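Heat shock protein STI1 (Saccharomyces cerevisiae, PDB 3UPV) serves as a co-chaperone adaptor for Hsp70 and Hsp90, here through its TPR2B domain, which holds a peptide from the C-terminal part of Hsp70. Local coordinates at residues M52-A57 with A79-A84; R73-K78 with L95-T100. One frame throughout, in Å; residues are numbered along the deposited sequence.

Interaction 1: M52-A57 with A79-A84; sequences MSFPEA and ATAQIA
Ala81 and Ala84 receive the ring of Phe54 where two successive tetratricopeptide repeats meet: 52-57 starts the second helix (54-67) of TPR 8, and 79-84 ends the first helix (72-84) of TPR 9. The CA atoms of Phe54 and Ala81 are 6.0 Å apart, with just a methyl on the Ala81 side beside the aromatic ring. Along 79-84, Ala79 is buried against helix 88-106, and Thr80, whose OG1 is hydrogen-bonded to Arg77 O one turn back, packs against the bound peptide and Leu117. Ala81 is the first to meet the aromatic side chain: its CB lies 4.0 Å from Phe54 CD1, an oblique approach, and Ile58 of helix 54-67 also touches Ala81. Gln82 turns its CB away from Phe54 and its NE2 hydrogen-bonds Thr94 OG1; Ile83 packs on Ala91 and on helix 111-124. Ala84, one helical turn after Ala81, sets its CB over the ring face, 3.6 Å from the centroid and 16° off the normal, which meets the definition of a CH-pi contact. The ring stands there because Phe54 CG lies anti to its carbonyl carbon (chi1 -64°), carrying the ring across to the C-terminal turn of helix 72-84. An alanine in place of Phe54 would probably leave the methyl of Ala84 without its aromatic partner and open a gap between the two repeats. On the side of 52-57, Met52 closes the preceding helix in a Schellman motif with positive phi (65°), and Ser53 holds the N-cap position. This turn brings Met52 C over the opposite face of the Phe54 ring, toward its rim. Nearest to Ala84 CB are Phe54 CE1 and CZ, each at 3.5 Å.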
# COMPACT_ATOMS: atom_id res chain seq x y z
N MET A 52 -5.48 -11.82 0.06
CA MET A 52 -5.67 -12.04 1.50
C MET A 52 -4.37 -12.53 2.13
O MET A 52 -4.39 -13.30 3.10
CB MET A 52 -6.87 -12.99 1.87
CG MET A 52 -8.13 -12.76 0.96
SD MET A 52 -8.80 -11.11 1.28
CE MET A 52 -9.87 -11.34 2.70
N SER A 53 -3.24 -12.12 1.55
CA SER A 53 -1.92 -12.50 2.13
C SER A 53 -1.44 -11.34 2.99
O SER A 53 -0.50 -10.55 2.59
CB SER A 53 -0.96 -12.79 0.96
OG SER A 53 -1.30 -14.05 0.38
N PHE A 54 -2.10 -11.16 4.15
CA PHE A 54 -1.87 -9.92 4.91
C PHE A 54 -0.48 -9.67 5.59
O PHE A 54 0.01 -8.57 5.54
CB PHE A 54 -3.03 -9.70 5.90
CG PHE A 54 -4.36 -9.47 5.20
CD1 PHE A 54 -4.56 -8.32 4.44
CD2 PHE A 54 -5.37 -10.45 5.24
CE1 PHE A 54 -5.76 -8.10 3.78
CE2 PHE A 54 -6.58 -10.27 4.56
CZ PHE A 54 -6.80 -9.07 3.82
N PRO A 55 0.09 -10.66 6.22
CA PRO A 55 1.48 -10.54 6.82
C PRO A 55 2.48 -10.06 5.76
O PRO A 55 3.20 -9.10 6.00
CB PRO A 55 1.77 -11.96 7.24
CG PRO A 55 0.39 -12.49 7.56
CD PRO A 55 -0.47 -12.01 6.45
N GLU A 56 2.44 -10.70 4.57
CA GLU A 56 3.27 -10.28 3.41
C GLU A 56 2.96 -8.86 2.95
O GLU A 56 3.87 -8.06 2.72
CB GLU A 56 3.15 -11.30 2.27
CG GLU A 56 3.73 -12.61 2.75
CD GLU A 56 2.73 -13.55 3.49
OE1 GLU A 56 3.14 -14.70 3.83
OE2 GLU A 56 1.52 -13.19 3.70
N ALA A 57 1.66 -8.55 2.81
CA ALA A 57 1.28 -7.19 2.41
C ALA A 57 1.81 -6.19 3.40
O ALA A 57 2.35 -5.10 3.04
CB ALA A 57 -0.24 -7.05 2.26
N ALA A 79 -2.44 0.38 7.03
CA ALA A 79 -3.54 0.47 8.01
C ALA A 79 -4.69 -0.40 7.60
O ALA A 79 -5.33 -1.04 8.46
CB ALA A 79 -4.02 1.87 8.15
N THR A 80 -4.99 -0.39 6.30
CA THR A 80 -6.11 -1.22 5.77
C THR A 80 -5.80 -2.72 6.04
O THR A 80 -6.67 -3.46 6.48
CB THR A 80 -6.46 -0.98 4.29
OG1 THR A 80 -5.39 -1.41 3.45
CG2 THR A 80 -6.72 0.48 4.00
N ALA A 81 -4.56 -3.16 5.79
CA ALA A 81 -4.15 -4.53 6.07
C ALA A 81 -4.16 -4.80 7.55
O ALA A 81 -4.58 -5.90 8.01
CB ALA A 81 -2.79 -4.86 5.45
N GLN A 82 -3.76 -3.82 8.34
CA GLN A 82 -3.78 -4.03 9.82
C GLN A 82 -5.24 -4.21 10.33
O GLN A 82 -5.54 -5.09 11.16
CB GLN A 82 -3.07 -2.91 10.58
CG GLN A 82 -1.53 -3.01 10.38
CD GLN A 82 -0.76 -1.84 10.99
OE1 GLN A 82 0.21 -2.03 11.71
NE2 GLN A 82 -1.23 -0.65 10.80
N ILE A 83 -6.18 -3.45 9.76
CA ILE A 83 -7.54 -3.67 10.13
C ILE A 83 -7.97 -5.10 9.74
O ILE A 83 -8.69 -5.77 10.48
CB ILE A 83 -8.40 -2.62 9.44
CG1 ILE A 83 -8.17 -1.27 10.15
CG2 ILE A 83 -9.93 -2.92 9.45
CD1 ILE A 83 -8.73 -0.13 9.43
N ALA A 84 -7.49 -5.58 8.58
CA ALA A 84 -7.93 -6.88 8.14
C ALA A 84 -7.51 -7.97 9.07
O ALA A 84 -8.24 -8.98 9.18
CB ALA A 84 -7.45 -7.16 6.72

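Interaction 2: R73-K78 with L95-T100; sequences RAYIRK and LDAART
The helical hairpin of TPR 9 brings Tyr75 and Ile76 of its first helix against Ala97 and Ala98 of its second. The closest pair is aliphatic: Tyr75 CB and Ala98 CB stand 3.7 Å apart. Ala98 CB also meets Ile76 CG1 at 4.1 Å, so one methyl touches two consecutive side chains. Beyond this contact the Ile76 side chain packs on Ile114 and Leu117 of helix 111-124. The Tyr75 ring takes a more distant part, with CD1 4.4 Å from Ala97 CB in an oblique approach. Its hydroxyl is held elsewhere, hydrogen-bonded to Pro69 O, while its side chain also touches Ile65 and Lys101.

Such close approach matches the antiparallel helix pair of a tetratricopeptide repeat: the axes of 73-78 and 95-100 come within 8.7 Å and cross at -154°, and the small side chain of Ala98 is consistent with the 5.4 Å between Tyr75 CA and Ala98 CA. The same helix 72-84 also meets the bound Hsp70 peptide: Ile76 packs on a polar side chain of it, Arg73 NE forms a salt bridge with an acidic side chain, and Arg77 NH1 a hydrogen bond with its backbone.

On helix 88-106, Asp96 and Arg99 form a salt bridge within the helix. Arg99 reaches Asp96 OD1 end-on with two nitrogens, NH1 at 3.0 Å and NH2 at 3.1 Å. The accepting oxygen lies in the guanidinium plane; NH1 meets it nearly along the C-O direction, whereas NH2 comes from the anti side, tilted 34° out of the carboxylate plane.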
# COMPACT_ATOMS: atom_id res chain seq x y z
N ARG A 73 0.44 6.62 0.40
CA ARG A 73 -0.37 5.44 0.03
C ARG A 73 0.06 4.23 0.81
O ARG A 73 -0.75 3.40 1.19
CB ARG A 73 -0.25 5.13 -1.44
CG ARG A 73 -1.18 3.98 -1.84
CD ARG A 73 -2.21 4.55 -2.84
NE ARG A 73 -1.66 4.69 -4.17
CZ ARG A 73 -2.23 5.39 -5.18
NH1 ARG A 73 -3.35 6.06 -5.01
NH2 ARG A 73 -1.66 5.42 -6.38
N ALA A 74 1.37 4.12 1.05
CA ALA A 74 1.91 2.96 1.79
C ALA A 74 1.34 2.92 3.21
O ALA A 74 1.03 1.87 3.74
CB ALA A 74 3.36 3.02 1.81
N TYR A 75 1.21 4.09 3.81
CA TYR A 75 0.64 4.16 5.16
C TYR A 75 -0.84 3.77 5.16
O TYR A 75 -1.27 2.93 6.05
CB TYR A 75 0.79 5.53 5.78
CG TYR A 75 2.20 6.07 5.95
CD1 TYR A 75 2.95 5.82 7.11
CD2 TYR A 75 2.78 6.87 4.97
CE1 TYR A 75 4.25 6.36 7.25
CE2 TYR A 75 4.08 7.34 5.09
CZ TYR A 75 4.79 7.14 6.23
OH TYR A 75 6.04 7.73 6.32
N ILE A 76 -1.59 4.28 4.17
CA ILE A 76 -2.99 3.98 4.12
C ILE A 76 -3.19 2.47 3.85
O ILE A 76 -3.96 1.74 4.53
CB ILE A 76 -3.73 4.81 3.11
CG1 ILE A 76 -3.66 6.27 3.53
CG2 ILE A 76 -5.19 4.27 3.01
CD1 ILE A 76 -4.13 7.22 2.47
N ARG A 77 -2.39 1.96 2.91
CA ARG A 77 -2.44 0.52 2.63
C ARG A 77 -2.14 -0.36 3.83
O ARG A 77 -2.80 -1.40 4.09
CB ARG A 77 -1.44 0.24 1.52
CG ARG A 77 -1.84 -0.95 0.84
CD ARG A 77 -0.96 -1.35 -0.36
NE ARG A 77 -0.84 -0.36 -1.44
CZ ARG A 77 -1.81 -0.12 -2.33
NH1 ARG A 77 -1.65 0.77 -3.33
NH2 ARG A 77 -2.94 -0.81 -2.21
N LYS A 78 -1.06 -0.04 4.53
CA LYS A 78 -0.72 -0.78 5.73
C LYS A 78 -1.85 -0.80 6.78
O LYS A 78 -2.12 -1.85 7.37
CB LYS A 78 0.47 -0.11 6.37
CG LYS A 78 0.94 -0.77 7.66
CD LYS A 78 2.19 -0.03 8.18
CE LYS A 78 2.53 -0.45 9.59
NZ LYS A 78 3.80 0.19 10.11
N LEU A 95 -2.74 5.21 11.00
CA LEU A 95 -3.60 6.21 10.41
C LEU A 95 -3.28 7.62 10.88
O LEU A 95 -3.46 8.59 10.10
CB LEU A 95 -5.07 5.94 10.64
CG LEU A 95 -5.48 4.71 9.86
CD1 LEU A 95 -6.76 3.99 10.42
CD2 LEU A 95 -5.59 5.07 8.38
N ASP A 96 -2.87 7.75 12.15
CA ASP A 96 -2.38 9.06 12.67
C ASP A 96 -1.21 9.60 11.84
O ASP A 96 -1.17 10.78 11.45
CB ASP A 96 -1.93 8.91 14.11
CG ASP A 96 -3.07 9.02 15.07
OD1 ASP A 96 -4.18 9.46 14.67
OD2 ASP A 96 -2.84 8.64 16.25
N ALA A 97 -0.32 8.70 11.48
CA ALA A 97 0.88 9.05 10.70
C ALA A 97 0.52 9.36 9.27
O ALA A 97 1.05 10.34 8.70
CB ALA A 97 1.89 7.93 10.77
N ALA A 98 -0.47 8.61 8.74
CA ALA A 98 -0.94 8.78 7.39
C ALA A 98 -1.64 10.11 7.32
O ALA A 98 -1.48 10.82 6.34
CB ALA A 98 -1.93 7.65 7.00
N ARG A 99 -2.40 10.49 8.36
CA ARG A 99 -3.15 11.77 8.25
C ARG A 99 -2.20 12.96 8.19
O ARG A 99 -2.42 13.93 7.45
CB ARG A 99 -4.09 11.92 9.46
CG ARG A 99 -5.05 13.16 9.35
CD ARG A 99 -5.85 13.36 10.65
NE ARG A 99 -6.33 12.07 11.19
CZ ARG A 99 -5.76 11.43 12.23
NH1 ARG A 99 -6.24 10.26 12.65
NH2 ARG A 99 -4.71 11.97 12.85
N THR A 100 -1.17 12.89 9.01
CA THR A 100 -0.12 13.94 9.08
C THR A 100 0.63 14.09 7.76
O THR A 100 0.73 15.18 7.24
CB THR A 100 0.86 13.52 10.16
OG1 THR A 100 0.21 13.64 11.44
CG2 THR A 100 2.21 14.36 10.11

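How the interactions relate
Helix 72-84 takes part in both contacts. Interaction 2 uses its N-terminal half and interaction 1 its C-terminal end, and their centres lie about 13 Å apart. Along the chain the segments alternate, 52-57, 73-78, 79-84, 95-100, so the two contacts cross in sequence. Interaction 1 joins TPR 8 to TPR 9, whereas interaction 2 closes the helix pair within TPR 9; the shared helix is thus packed on one side by helix 54-67 and on another by helix 88-106. They touch directly where Ala79 CB meets Leu95 CD2 at 3.6 Å. Both involve the helix whose Arg73, Arg77 and Thr80 meet the bound peptide, and so probably help to fix its position.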